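PDB 5JWC: NADH dehydrogenase, putative from Plasmodium falciparum, which probably oxidises NADH and passes the electrons through its FAD to ubiquinone, as a type II NADH dehydrogenase of the malaria parasite. Local coordinates for residues G197-A208 with I228-P239; L238-F248 with Q468-K479. One frame throughout, in Å; residues are numbered along the deposited sequence.

Contact 1: G197-A208 with I228-P239. With FAD (flavin-adenine dinucleotide), chain C.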
loop_
_atom_site.group_PDB
_atom_site.type_symbol
_atom_site.label_atom_id
_atom_site.label_comp_id
_atom_site.label_asym_id
_atom_site.label_seq_id
_atom_site.Cartn_x
_atom_site.Cartn_y
_atom_site.Cartn_z
ATOM N N GLY A 197 22.768 -15.594 2.566
ATOM C CA GLY A 197 23.369 -14.344 2.109
ATOM C C GLY A 197 22.687 -13.158 2.781
ATOM O O GLY A 197 21.821 -13.345 3.632
ATOM N N PRO A 198 23.075 -11.935 2.405
ATOM C CA PRO A 198 22.589 -10.739 3.103
ATOM C C PRO A 198 21.061 -10.612 3.100
ATOM O O PRO A 198 20.484 -10.237 4.121
ATOM C CB PRO A 198 23.231 -9.584 2.320
ATOM C CG PRO A 198 24.419 -10.186 1.649
ATOM C CD PRO A 198 24.054 -11.618 1.347
ATOM N N THR A 199 20.414 -10.911 1.976
ATOM C CA THR A 199 18.963 -10.781 1.926
ATOM C C THR A 199 18.249 -11.736 2.878
ATOM O O THR A 199 17.412 -11.303 3.680
ATOM C CB THR A 199 18.425 -11.012 0.530
ATOM O OG1 THR A 199 18.941 -9.990 -0.321
ATOM C CG2 THR A 199 16.902 -10.930 0.546
ATOM N N GLY A 200 18.582 -13.023 2.786
ATOM C CA GLY A 200 18.020 -14.028 3.674
ATOM C C GLY A 200 18.256 -13.687 5.138
ATOM O O GLY A 200 17.357 -13.781 5.975
ATOM N N VAL A 201 19.473 -13.264 5.443
ATOM C CA VAL A 201 19.820 -12.892 6.801
ATOM C C VAL A 201 18.998 -11.686 7.262
ATOM O O VAL A 201 18.452 -11.698 8.363
ATOM C CB VAL A 201 21.334 -12.583 6.924
ATOM C CG1 VAL A 201 21.615 -11.822 8.199
ATOM C CG2 VAL A 201 22.133 -13.888 6.876
ATOM N N GLU A 202 18.884 -10.660 6.417
ATOM C CA GLU A 202 18.156 -9.454 6.818
ATOM C C GLU A 202 16.643 -9.682 6.948
ATOM O O GLU A 202 16.013 -9.136 7.848
ATOM C CB GLU A 202 18.455 -8.312 5.853
ATOM C CG GLU A 202 19.922 -7.831 6.023
ATOM C CD GLU A 202 20.256 -6.582 5.228
ATOM O OE1 GLU A 202 20.115 -6.619 3.984
ATOM O OE2 GLU A 202 20.653 -5.562 5.856
ATOM N N VAL A 203 16.070 -10.481 6.056
ATOM C CA VAL A 203 14.651 -10.828 6.167
ATOM C C VAL A 203 14.385 -11.572 7.469
ATOM O O VAL A 203 13.421 -11.285 8.165
ATOM C CB VAL A 203 14.179 -11.684 4.972
ATOM C CG1 VAL A 203 12.764 -12.266 5.225
ATOM C CG2 VAL A 203 14.230 -10.853 3.687
ATOM N N THR A 204 15.257 -12.523 7.799
ATOM C CA THR A 204 15.121 -13.289 9.035
ATOM C C THR A 204 15.202 -12.362 10.261
ATOM O O THR A 204 14.389 -12.457 11.175
ATOM C CB THR A 204 16.213 -14.409 9.116
ATOM O OG1 THR A 204 16.091 -15.284 7.984
ATOM C CG2 THR A 204 16.067 -15.233 10.391
ATOM N N ALA A 205 16.185 -11.467 10.272
ATOM C CA ALA A 205 16.396 -10.545 11.392
ATOM C C ALA A 205 15.185 -9.619 11.596
ATOM O O ALA A 205 14.774 -9.350 12.721
ATOM C CB ALA A 205 17.678 -9.706 11.155
ATOM N N GLU A 206 14.639 -9.123 10.490
ATOM C CA GLU A 206 13.507 -8.199 10.540
ATOM C C GLU A 206 12.257 -8.866 11.090
ATOM O O GLU A 206 11.557 -8.282 11.915
ATOM C CB GLU A 206 13.233 -7.639 9.142
ATOM C CG GLU A 206 14.218 -6.537 8.738
ATOM C CD GLU A 206 14.016 -5.273 9.563
ATOM O OE1 GLU A 206 14.958 -4.458 9.648
ATOM O OE2 GLU A 206 12.903 -5.090 10.117
ATOM N N PHE A 207 11.974 -10.077 10.622
ATOM C CA PHE A 207 10.894 -10.863 11.199
ATOM C C PHE A 207 11.126 -11.198 12.667
ATOM O O PHE A 207 10.180 -11.155 13.451
ATOM C CB PHE A 207 10.663 -12.140 10.397
ATOM C CG PHE A 207 9.703 -11.937 9.266
ATOM C CD1 PHE A 207 8.403 -11.535 9.528
ATOM C CD2 PHE A 207 10.109 -12.079 7.946
ATOM C CE1 PHE A 207 7.495 -11.317 8.484
ATOM C CE2 PHE A 207 9.226 -11.872 6.912
ATOM C CZ PHE A 207 7.909 -11.493 7.175
ATOM N N ALA A 208 12.369 -11.509 13.045
ATOM C CA ALA A 208 12.650 -11.819 14.447
ATOM C C ALA A 208 12.336 -10.618 15.326
ATOM O O ALA A 208 11.738 -10.775 16.395
ATOM C CB ALA A 208 14.119 -12.264 14.640
ATOM N N ILE A 228 11.273 -19.351 13.585
ATOM C CA ILE A 228 11.931 -18.994 12.347
ATOM C C ILE A 228 13.167 -19.848 12.143
ATOM O O ILE A 228 13.965 -20.009 13.073
ATOM C CB ILE A 228 12.408 -17.544 12.321
ATOM C CG1 ILE A 228 11.349 -16.573 12.792
ATOM C CG2 ILE A 228 12.888 -17.159 10.922
ATOM C CD1 ILE A 228 11.922 -15.147 12.857
ATOM N N SER A 229 13.344 -20.345 10.921
ATOM C CA SER A 229 14.550 -21.069 10.560
ATOM C C SER A 229 15.172 -20.394 9.349
ATOM O O SER A 229 14.452 -19.952 8.464
ATOM C CB SER A 229 14.232 -22.538 10.238
ATOM O OG SER A 229 13.602 -23.179 11.331
ATOM N N ILE A 230 16.498 -20.326 9.297
ATOM C CA ILE A 230 17.178 -19.897 8.078
ATOM C C ILE A 230 18.033 -21.049 7.560
ATOM O O ILE A 230 18.709 -21.729 8.328
ATOM C CB ILE A 230 18.018 -18.604 8.300
ATOM C CG1 ILE A 230 18.680 -18.145 6.993
ATOM C CG2 ILE A 230 19.035 -18.773 9.412
ATOM C CD1 ILE A 230 19.352 -16.764 7.118
ATOM N N ILE A 231 17.964 -21.287 6.257
ATOM C CA ILE A 231 18.587 -22.456 5.661
ATOM C C ILE A 231 19.673 -22.034 4.683
ATOM O O ILE A 231 19.421 -21.215 3.786
ATOM C CB ILE A 231 17.540 -23.316 4.945
ATOM C CG1 ILE A 231 16.549 -23.882 5.965
ATOM C CG2 ILE A 231 18.205 -24.448 4.160
ATOM C CD1 ILE A 231 15.124 -23.722 5.550
ATOM N N GLU A 232 20.872 -22.589 4.853
ATOM C CA GLU A 232 22.016 -22.172 4.048
ATOM C C GLU A 232 22.947 -23.367 3.760
ATOM O O GLU A 232 23.325 -24.095 4.671
ATOM C CB GLU A 232 22.758 -21.035 4.764
ATOM C CG GLU A 232 24.169 -20.710 4.252
ATOM C CD GLU A 232 24.236 -20.430 2.762
ATOM O OE1 GLU A 232 23.258 -19.881 2.187
ATOM O OE2 GLU A 232 25.272 -20.789 2.152
ATOM N N GLY A 233 23.303 -23.554 2.492
ATOM C CA GLY A 233 24.131 -24.678 2.077
ATOM C C GLY A 233 25.520 -24.753 2.703
ATOM O O GLY A 233 25.980 -25.841 3.060
ATOM N N GLY A 234 26.180 -23.604 2.852
ATOM C CA GLY A 234 27.525 -23.547 3.408
ATOM C C GLY A 234 27.486 -23.454 4.915
ATOM O O GLY A 234 26.404 -23.392 5.497
ATOM N N ASN A 235 28.658 -23.431 5.552
ATOM C CA ASN A 235 28.724 -23.358 7.008
ATOM C C ASN A 235 28.453 -21.959 7.577
ATOM O O ASN A 235 28.152 -21.820 8.766
ATOM C CB ASN A 235 30.098 -23.852 7.497
ATOM C CG ASN A 235 30.234 -23.790 9.011
ATOM O OD1 ASN A 235 29.541 -24.513 9.745
ATOM N ND2 ASN A 235 31.106 -22.904 9.493
ATOM N N ASN A 236 28.550 -20.928 6.742
ATOM C CA ASN A 236 28.518 -19.554 7.252
ATOM C C ASN A 236 27.294 -18.733 6.819
ATOM O O ASN A 236 26.983 -18.666 5.634
ATOM C CB ASN A 236 29.768 -18.793 6.786
ATOM C CG ASN A 236 31.050 -19.257 7.474
ATOM O OD1 ASN A 236 31.020 -19.892 8.516
ATOM N ND2 ASN A 236 32.185 -18.902 6.894
ATOM N N LEU A 237 26.636 -18.065 7.764
ATOM C CA LEU A 237 25.744 -16.970 7.373
ATOM C C LEU A 237 26.647 -15.818 6.911
ATOM O O LEU A 237 27.755 -15.672 7.427
ATOM C CB LEU A 237 24.864 -16.534 8.531
ATOM C CG LEU A 237 23.985 -17.655 9.070
ATOM C CD1 LEU A 237 23.205 -17.159 10.279
ATOM C CD2 LEU A 237 23.067 -18.118 7.949
ATOM N N LEU A 238 26.173 -15.006 5.967
ATOM C CA LEU A 238 26.964 -13.913 5.397
ATOM C C LEU A 238 28.367 -14.382 4.974
ATOM O O LEU A 238 29.366 -13.858 5.475
ATOM C CB LEU A 238 27.087 -12.750 6.395
ATOM C CG LEU A 238 25.806 -12.066 6.871
ATOM C CD1 LEU A 238 26.136 -10.898 7.782
ATOM C CD2 LEU A 238 24.977 -11.606 5.657
ATOM N N PRO A 239 28.443 -15.372 4.060
ATOM C CA PRO A 239 29.745 -15.962 3.711
ATOM C C PRO A 239 30.679 -14.995 2.965
ATOM O O PRO A 239 31.889 -15.187 3.015
ATOM C CB PRO A 239 29.366 -17.159 2.820
ATOM C CG PRO A 239 28.043 -16.773 2.196
ATOM C CD PRO A 239 27.331 -15.992 3.307
HETATM P PA FAD C . 17.473 -4.051 -11.544
HETATM O O1A FAD C . 16.760 -5.258 -11.007
HETATM O O2A FAD C . 17.800 -3.031 -10.511
HETATM O O5B FAD C . 16.620 -3.381 -12.734
HETATM C C5B FAD C . 16.207 -4.119 -13.861
HETATM C C4B FAD C . 15.112 -3.304 -14.528
HETATM O O4B FAD C . 14.835 -3.849 -15.802
HETATM C C3B FAD C . 13.810 -3.348 -13.723
HETATM O O3B FAD C . 13.223 -2.065 -13.752
HETATM C C2B FAD C . 12.932 -4.278 -14.530
HETATM O O2B FAD C . 11.572 -3.943 -14.379
HETATM C C1B FAD C . 13.435 -3.959 -15.933
HETATM N N9A FAD C . 13.168 -4.985 -16.944
HETATM C C8A FAD C . 13.158 -6.351 -16.786
HETATM N N7A FAD C . 12.882 -6.902 -17.995
HETATM C C5A FAD C . 12.723 -5.916 -18.905
HETATM C C6A FAD C . 12.435 -5.940 -20.261
HETATM N N6A FAD C . 12.340 -7.102 -20.907
HETATM N N1A FAD C . 12.344 -4.749 -20.944
HETATM C C2A FAD C . 12.533 -3.550 -20.282
HETATM N N3A FAD C . 12.816 -3.535 -18.929
HETATM C C4A FAD C . 12.901 -4.704 -18.256
HETATM N N1 FAD C . 23.224 -4.673 -4.036
HETATM C C2 FAD C . 24.138 -3.976 -3.294
HETATM O O2 FAD C . 25.125 -3.504 -3.846
HETATM N N3 FAD C . 23.954 -3.785 -1.935
HETATM C C4 FAD C . 22.850 -4.279 -1.291
HETATM O O4 FAD C . 22.709 -4.081 -0.077
HETATM C C4X FAD C . 21.906 -4.977 -2.036
HETATM N N5 FAD C . 20.780 -5.493 -1.435
HETATM C C5X FAD C . 19.851 -6.186 -2.203
HETATM C C6 FAD C . 18.707 -6.686 -1.608
HETATM C C7 FAD C . 17.761 -7.386 -2.349
HETATM C C7M FAD C . 16.533 -7.924 -1.651
HETATM C C8 FAD C . 17.954 -7.574 -3.711
HETATM C C8M FAD C . 16.949 -8.327 -4.531
HETATM C C9 FAD C . 19.106 -7.067 -4.316
HETATM C C9A FAD C . 20.050 -6.368 -3.567
HETATM N N10 FAD C . 21.191 -5.856 -4.160
HETATM C C10 FAD C . 22.102 -5.164 -3.407
HETATM C "C1'" FAD C . 21.476 -6.076 -5.617
HETATM C "C2'" FAD C . 20.923 -5.037 -6.559
HETATM O "O2'" FAD C . 19.540 -4.939 -6.363
HETATM C "C3'" FAD C . 21.157 -5.541 -7.972
HETATM O "O3'" FAD C . 22.515 -5.856 -8.175
HETATM C "C4'" FAD C . 20.709 -4.429 -8.905
HETATM O "O4'" FAD C . 19.306 -4.423 -8.861
HETATM C "C5'" FAD C . 21.193 -4.622 -10.334
HETATM O "O5'" FAD C . 20.778 -3.491 -11.071
HETATM P P FAD C . 20.157 -3.685 -12.545
HETATM O O1P FAD C . 19.893 -2.325 -13.150
HETATM O O2P FAD C . 21.121 -4.547 -13.310
HETATM O O3P FAD C . 18.803 -4.546 -12.312
#
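Ile230 and Ile228 of strand 228-232 point their side chains at one flank of helix 198-208. The two axes run nearly antiparallel, at 174° and 9.3 Å. The end methyl CD1 of Ile230 lies 3.8 Å from Gly200 O, against the bare glycine backbone. It also touches Val201 CG2 and is 3.7 Å from Thr204 OG1. CG1 of Ile230 is trans to its own backbone N (chi1 -178°), which carries CD1 in toward the helix. Two residues earlier in the strand, Ile228 CD1 sits 3.7 Å from Ala208 N, and its CG2 branch passes the methyl CG2 of Thr204. Leu238 packs on the first turn of the helix: its CD2 lies 3.6 Å from Pro198 CA and also touches Val201 CG2.

No hydrogen bond joins the two segments. Thr204 OG1 turns back to bond Gly200 O at 2.8 Å. That oxygen also takes Thr204 N, from the opposite face of its plane. Further out, Glu232 takes Gly234 N on OE2 and Gly196 N on OE1. Phe253 of helix 243-255 packs on Val201 and Thr204. On another side of the helix, Thr199 OG1 comes within 3.4 Å of the flavin methyl C7M. Gly197 and Gly200, with Gly195, are consistent with a GxGxxG motif. Strand 190-194, helix 198-218 and strand 227-232 form the beta-alpha-beta unit of a Rossmann-type dinucleotide fold, probably the NADH domain.

Contact 2: L238-F248 with Q468-K479; sequences LPTFTQNISDF and QVVADLPYYELK
Val470 is the central bump, and its methyls fit among Ile245, Phe248 and Leu238. CG1 slides along the edge of the Phe248 ring, 3.7 Å from CD2. CG2 meets Ile245 CG2 at 3.7 Å and Leu238 CD1 tip to tip at 3.9 Å. Leu238 CD1 also lies over the centre of one face of the Phe241 ring, on the same side of the contact.

Ile245 is the bump that the helix offers in return. Its CD1 rests over the hairpin backbone, 3.6 Å from Ala471 O, and its CG1 touches Lys479 CG. The hairpin of strands 468-473 and 476-479 belongs to a three-stranded antiparallel sheet in the C-terminal NDH2 domain. Helix 243-248 runs along one face of it, nearly parallel to strand 476-479 (7°).

Phe248 fills the end of the groove. With chi1 at 175°, the ring extends away from the backbone N and over the hairpin, where CE2 comes to 3.5 Å from Lys479 O. Gln468 OE1, which accepts from Gly481 N, meets the ring edge, with the amide plane nearly upright to the ring. At the other end Asp472 CB packs obliquely on Phe241 CD1.

Thr242 lies at the outer edge of the contact. OG1 donates to Glu477 OE1 at 2.7 Å, from above the carboxylate plane, while it accepts from Ile245 N as the helix N-cap. The Thr242 methyl CG2 lies against the same carboxylate.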
loop_
_atom_site.group_PDB
_atom_site.type_symbol
_atom_site.label_atom_id
_atom_site.label_comp_id
_atom_site.label_asym_id
_atom_site.label_seq_id
_atom_site.Cartn_x
_atom_site.Cartn_y
_atom_site.Cartn_z
ATOM N N LEU A 238 26.173 -15.006 5.967
ATOM C CA LEU A 238 26.964 -13.913 5.397
ATOM C C LEU A 238 28.367 -14.382 4.974
ATOM O O LEU A 238 29.366 -13.858 5.475
ATOM C CB LEU A 238 27.087 -12.750 6.395
ATOM C CG LEU A 238 25.806 -12.066 6.871
ATOM C CD1 LEU A 238 26.136 -10.898 7.782
ATOM C CD2 LEU A 238 24.977 -11.606 5.657
ATOM N N PRO A 239 28.443 -15.372 4.060
ATOM C CA PRO A 239 29.745 -15.962 3.711
ATOM C C PRO A 239 30.679 -14.995 2.965
ATOM O O PRO A 239 31.889 -15.187 3.015
ATOM C CB PRO A 239 29.366 -17.159 2.820
ATOM C CG PRO A 239 28.043 -16.773 2.196
ATOM C CD PRO A 239 27.331 -15.992 3.307
ATOM N N THR A 240 30.144 -13.958 2.326
ATOM C CA THR A 240 30.999 -12.983 1.639
ATOM C C THR A 240 31.561 -11.894 2.559
ATOM O O THR A 240 32.348 -11.056 2.125
ATOM C CB THR A 240 30.244 -12.294 0.499
ATOM O OG1 THR A 240 29.192 -11.495 1.055
ATOM C CG2 THR A 240 29.641 -13.328 -0.470
ATOM N N PHE A 241 31.135 -11.897 3.814
ATOM C CA PHE A 241 31.669 -10.990 4.829
ATOM C C PHE A 241 32.838 -11.726 5.498
ATOM O O PHE A 241 33.174 -12.846 5.104
ATOM C CB PHE A 241 30.594 -10.612 5.869
ATOM C CG PHE A 241 29.516 -9.691 5.350
ATOM C CD1 PHE A 241 29.335 -8.435 5.908
ATOM C CD2 PHE A 241 28.682 -10.080 4.314
ATOM C CE1 PHE A 241 28.333 -7.578 5.441
ATOM C CE2 PHE A 241 27.682 -9.232 3.835
ATOM C CZ PHE A 241 27.507 -7.983 4.395
ATOM N N THR A 242 33.415 -11.142 6.534
ATOM C CA THR A 242 34.509 -11.793 7.265
ATOM C C THR A 242 34.041 -12.911 8.192
ATOM O O THR A 242 32.862 -12.964 8.587
ATOM C CB THR A 242 35.283 -10.783 8.094
ATOM O OG1 THR A 242 34.448 -10.305 9.155
ATOM C CG2 THR A 242 35.742 -9.606 7.218
ATOM N N GLN A 243 34.970 -13.796 8.550
ATOM C CA GLN A 243 34.641 -14.937 9.378
ATOM C C GLN A 243 34.129 -14.488 10.735
ATOM O O GLN A 243 33.203 -15.083 11.277
ATOM C CB GLN A 243 35.862 -15.863 9.520
ATOM C CG GLN A 243 35.586 -17.149 10.304
ATOM C CD GLN A 243 34.491 -18.010 9.666
ATOM O OE1 GLN A 243 34.539 -18.327 8.474
ATOM N NE2 GLN A 243 33.490 -18.374 10.460
ATOM N N ASN A 244 34.708 -13.427 11.283
ATOM C CA ASN A 244 34.233 -12.895 12.556
ATOM C C ASN A 244 32.792 -12.374 12.448
ATOM O O ASN A 244 31.996 -12.528 13.385
ATOM C CB ASN A 244 35.156 -11.777 13.063
ATOM C CG ASN A 244 36.372 -12.316 13.797
ATOM O OD1 ASN A 244 36.332 -13.404 14.361
ATOM N ND2 ASN A 244 37.451 -11.548 13.806
ATOM N N ILE A 245 32.461 -11.745 11.317
ATOM C CA ILE A 245 31.088 -11.279 11.108
ATOM C C ILE A 245 30.131 -12.468 10.985
ATOM O O ILE A 245 29.057 -12.471 11.597
ATOM C CB ILE A 245 30.982 -10.343 9.879
ATOM C CG1 ILE A 245 31.494 -8.953 10.280
ATOM C CG2 ILE A 245 29.511 -10.241 9.378
ATOM C CD1 ILE A 245 31.651 -7.982 9.147
ATOM N N SER A 246 30.517 -13.485 10.221
ATOM C CA SER A 246 29.703 -14.702 10.113
ATOM C C SER A 246 29.442 -15.362 11.471
ATOM O O SER A 246 28.309 -15.756 11.771
ATOM C CB SER A 246 30.369 -15.713 9.179
ATOM O OG SER A 246 30.448 -15.198 7.871
ATOM N N ASP A 247 30.470 -15.465 12.306
ATOM C CA ASP A 247 30.292 -16.098 13.620
ATOM C C ASP A 247 29.395 -15.247 14.513
ATOM O O ASP A 247 28.556 -15.769 15.241
ATOM C CB ASP A 247 31.626 -16.322 14.341
ATOM C CG ASP A 247 32.580 -17.204 13.574
ATOM O OD1 ASP A 247 32.130 -18.058 12.786
ATOM O OD2 ASP A 247 33.804 -17.047 13.786
ATOM N N PHE A 248 29.617 -13.937 14.501
ATOM C CA PHE A 248 28.802 -13.024 15.302
ATOM C C PHE A 248 27.328 -13.061 14.872
ATOM O O PHE A 248 26.425 -13.009 15.717
ATOM C CB PHE A 248 29.340 -11.596 15.212
ATOM C CG PHE A 248 28.494 -10.584 15.921
ATOM C CD1 PHE A 248 28.204 -10.723 17.268
ATOM C CD2 PHE A 248 27.993 -9.484 15.243
ATOM C CE1 PHE A 248 27.421 -9.784 17.920
ATOM C CE2 PHE A 248 27.223 -8.546 15.885
ATOM C CZ PHE A 248 26.927 -8.692 17.222
ATOM N N GLN A 468 21.544 -4.908 16.149
ATOM C CA GLN A 468 22.904 -5.198 15.699
ATOM C C GLN A 468 23.092 -5.057 14.177
ATOM O O GLN A 468 22.404 -5.701 13.368
ATOM C CB GLN A 468 23.314 -6.606 16.141
ATOM C CG GLN A 468 23.036 -6.911 17.602
ATOM C CD GLN A 468 23.721 -5.929 18.544
ATOM O OE1 GLN A 468 24.933 -5.728 18.477
ATOM N NE2 GLN A 468 22.940 -5.306 19.423
ATOM N N VAL A 469 24.027 -4.193 13.811
ATOM C CA VAL A 469 24.441 -4.017 12.435
ATOM C C VAL A 469 25.900 -4.453 12.280
ATOM O O VAL A 469 26.738 -4.147 13.131
ATOM C CB VAL A 469 24.288 -2.553 11.983
ATOM C CG1 VAL A 469 25.055 -2.302 10.676
ATOM C CG2 VAL A 469 22.787 -2.185 11.819
ATOM N N VAL A 470 26.190 -5.194 11.217
ATOM C CA VAL A 470 27.570 -5.521 10.878
ATOM C C VAL A 470 27.957 -4.831 9.576
ATOM O O VAL A 470 27.101 -4.541 8.730
ATOM C CB VAL A 470 27.794 -7.028 10.746
ATOM C CG1 VAL A 470 27.497 -7.718 12.073
ATOM C CG2 VAL A 470 26.916 -7.602 9.621
ATOM N N ALA A 471 29.244 -4.545 9.426
ATOM C CA ALA A 471 29.719 -3.920 8.200
ATOM C C ALA A 471 31.125 -4.401 7.884
ATOM O O ALA A 471 31.986 -4.468 8.764
ATOM C CB ALA A 471 29.688 -2.417 8.316
ATOM N N ASP A 472 31.328 -4.751 6.622
ATOM C CA ASP A 472 32.610 -5.199 6.099
ATOM C C ASP A 472 33.053 -4.130 5.111
ATOM O O ASP A 472 32.554 -4.085 3.993
ATOM C CB ASP A 472 32.453 -6.575 5.441
ATOM C CG ASP A 472 33.733 -7.090 4.800
ATOM O OD1 ASP A 472 33.647 -8.097 4.055
ATOM O OD2 ASP A 472 34.809 -6.496 5.011
ATOM N N LEU A 473 33.940 -3.236 5.549
ATOM C CA LEU A 473 34.339 -2.077 4.755
ATOM C C LEU A 473 35.827 -2.131 4.417
ATOM O O LEU A 473 36.562 -2.926 5.000
ATOM C CB LEU A 473 34.021 -0.791 5.513
ATOM C CG LEU A 473 32.561 -0.668 5.953
ATOM C CD1 LEU A 473 32.421 0.463 6.935
ATOM C CD2 LEU A 473 31.645 -0.432 4.745
ATOM N N PRO A 474 36.273 -1.302 3.451
ATOM C CA PRO A 474 37.723 -1.159 3.334
ATOM C C PRO A 474 38.259 -0.599 4.649
ATOM O O PRO A 474 37.762 0.439 5.103
ATOM C CB PRO A 474 37.900 -0.148 2.186
ATOM C CG PRO A 474 36.615 -0.217 1.409
ATOM C CD PRO A 474 35.554 -0.492 2.451
ATOM N N TYR A 475 39.202 -1.305 5.254
ATOM C CA TYR A 475 39.929 -0.848 6.451
ATOM C C TYR A 475 39.176 -0.940 7.781
ATOM O O TYR A 475 39.783 -0.676 8.819
ATOM C CB TYR A 475 40.427 0.589 6.264
ATOM C CG TYR A 475 41.185 0.776 4.973
ATOM C CD1 TYR A 475 42.403 0.146 4.770
ATOM C CD2 TYR A 475 40.669 1.567 3.944
ATOM C CE1 TYR A 475 43.107 0.307 3.579
ATOM C CE2 TYR A 475 41.362 1.734 2.742
ATOM C CZ TYR A 475 42.579 1.099 2.571
ATOM O OH TYR A 475 43.275 1.245 1.395
ATOM N N TYR A 476 37.884 -1.291 7.778
ATOM C CA TYR A 476 37.117 -1.405 9.045
ATOM C C TYR A 476 36.210 -2.625 9.010
ATOM O O TYR A 476 35.714 -2.985 7.941
ATOM C CB TYR A 476 36.214 -0.171 9.303
ATOM C CG TYR A 476 36.862 1.159 9.133
ATOM C CD1 TYR A 476 36.698 1.881 7.960
ATOM C CD2 TYR A 476 37.638 1.714 10.155
ATOM C CE1 TYR A 476 37.317 3.118 7.792
ATOM C CE2 TYR A 476 38.242 2.950 10.011
ATOM C CZ TYR A 476 38.091 3.641 8.826
ATOM O OH TYR A 476 38.706 4.864 8.689
ATOM N N GLU A 477 35.983 -3.245 10.170
ATOM C CA GLU A 477 34.829 -4.133 10.349
ATOM C C GLU A 477 33.996 -3.636 11.522
ATOM O O GLU A 477 34.536 -3.249 12.567
ATOM C CB GLU A 477 35.206 -5.590 10.623
ATOM C CG GLU A 477 36.144 -6.248 9.627
ATOM C CD GLU A 477 36.507 -7.656 10.069
ATOM O OE1 GLU A 477 35.619 -8.336 10.659
ATOM O OE2 GLU A 477 37.668 -8.071 9.834
ATOM N N LEU A 478 32.683 -3.645 11.334
ATOM C CA LEU A 478 31.742 -3.313 12.390
ATOM C C LEU A 478 31.013 -4.584 12.820
ATOM O O LEU A 478 30.546 -5.375 11.982
ATOM C CB LEU A 478 30.775 -2.232 11.906
ATOM C CG LEU A 478 29.629 -1.807 12.811
ATOM C CD1 LEU A 478 30.149 -1.225 14.123
ATOM C CD2 LEU A 478 28.773 -0.782 12.084
ATOM N N LYS A 479 30.942 -4.807 14.128
ATOM C CA LYS A 479 30.313 -6.026 14.621
ATOM C C LYS A 479 29.317 -5.730 15.737
ATOM O O LYS A 479 29.524 -6.097 16.891
ATOM C CB LYS A 479 31.378 -7.033 15.084
ATOM C CG LYS A 479 32.296 -7.510 13.943
ATOM C CD LYS A 479 33.549 -8.233 14.452
ATOM C CE LYS A 479 34.433 -7.309 15.252
ATOM N NZ LYS A 479 35.606 -8.047 15.786
#

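In the fold
The two contacts follow each other along the chain and share Leu238 and Pro239. Contact 1 is the more buried. It joins helix 198-218 to strand 227-232 inside the Rossmann-type domain, by apolar packing. Contact 2 lies nearer the surface and joins that domain to the C-terminal sheet. It adds a polar edge, with one side-chain hydrogen bond, to an apolar centre. Leu238 serves both, with CD2 turned to helix 198-218 and CD1 to the hairpin. The contacts also touch directly: Leu237 O probably hydrogen-bonds Ser246 OG, and Asn236 ND2 probably hydrogen-bonds Gln243 OE1. Pro198 packs on Phe241.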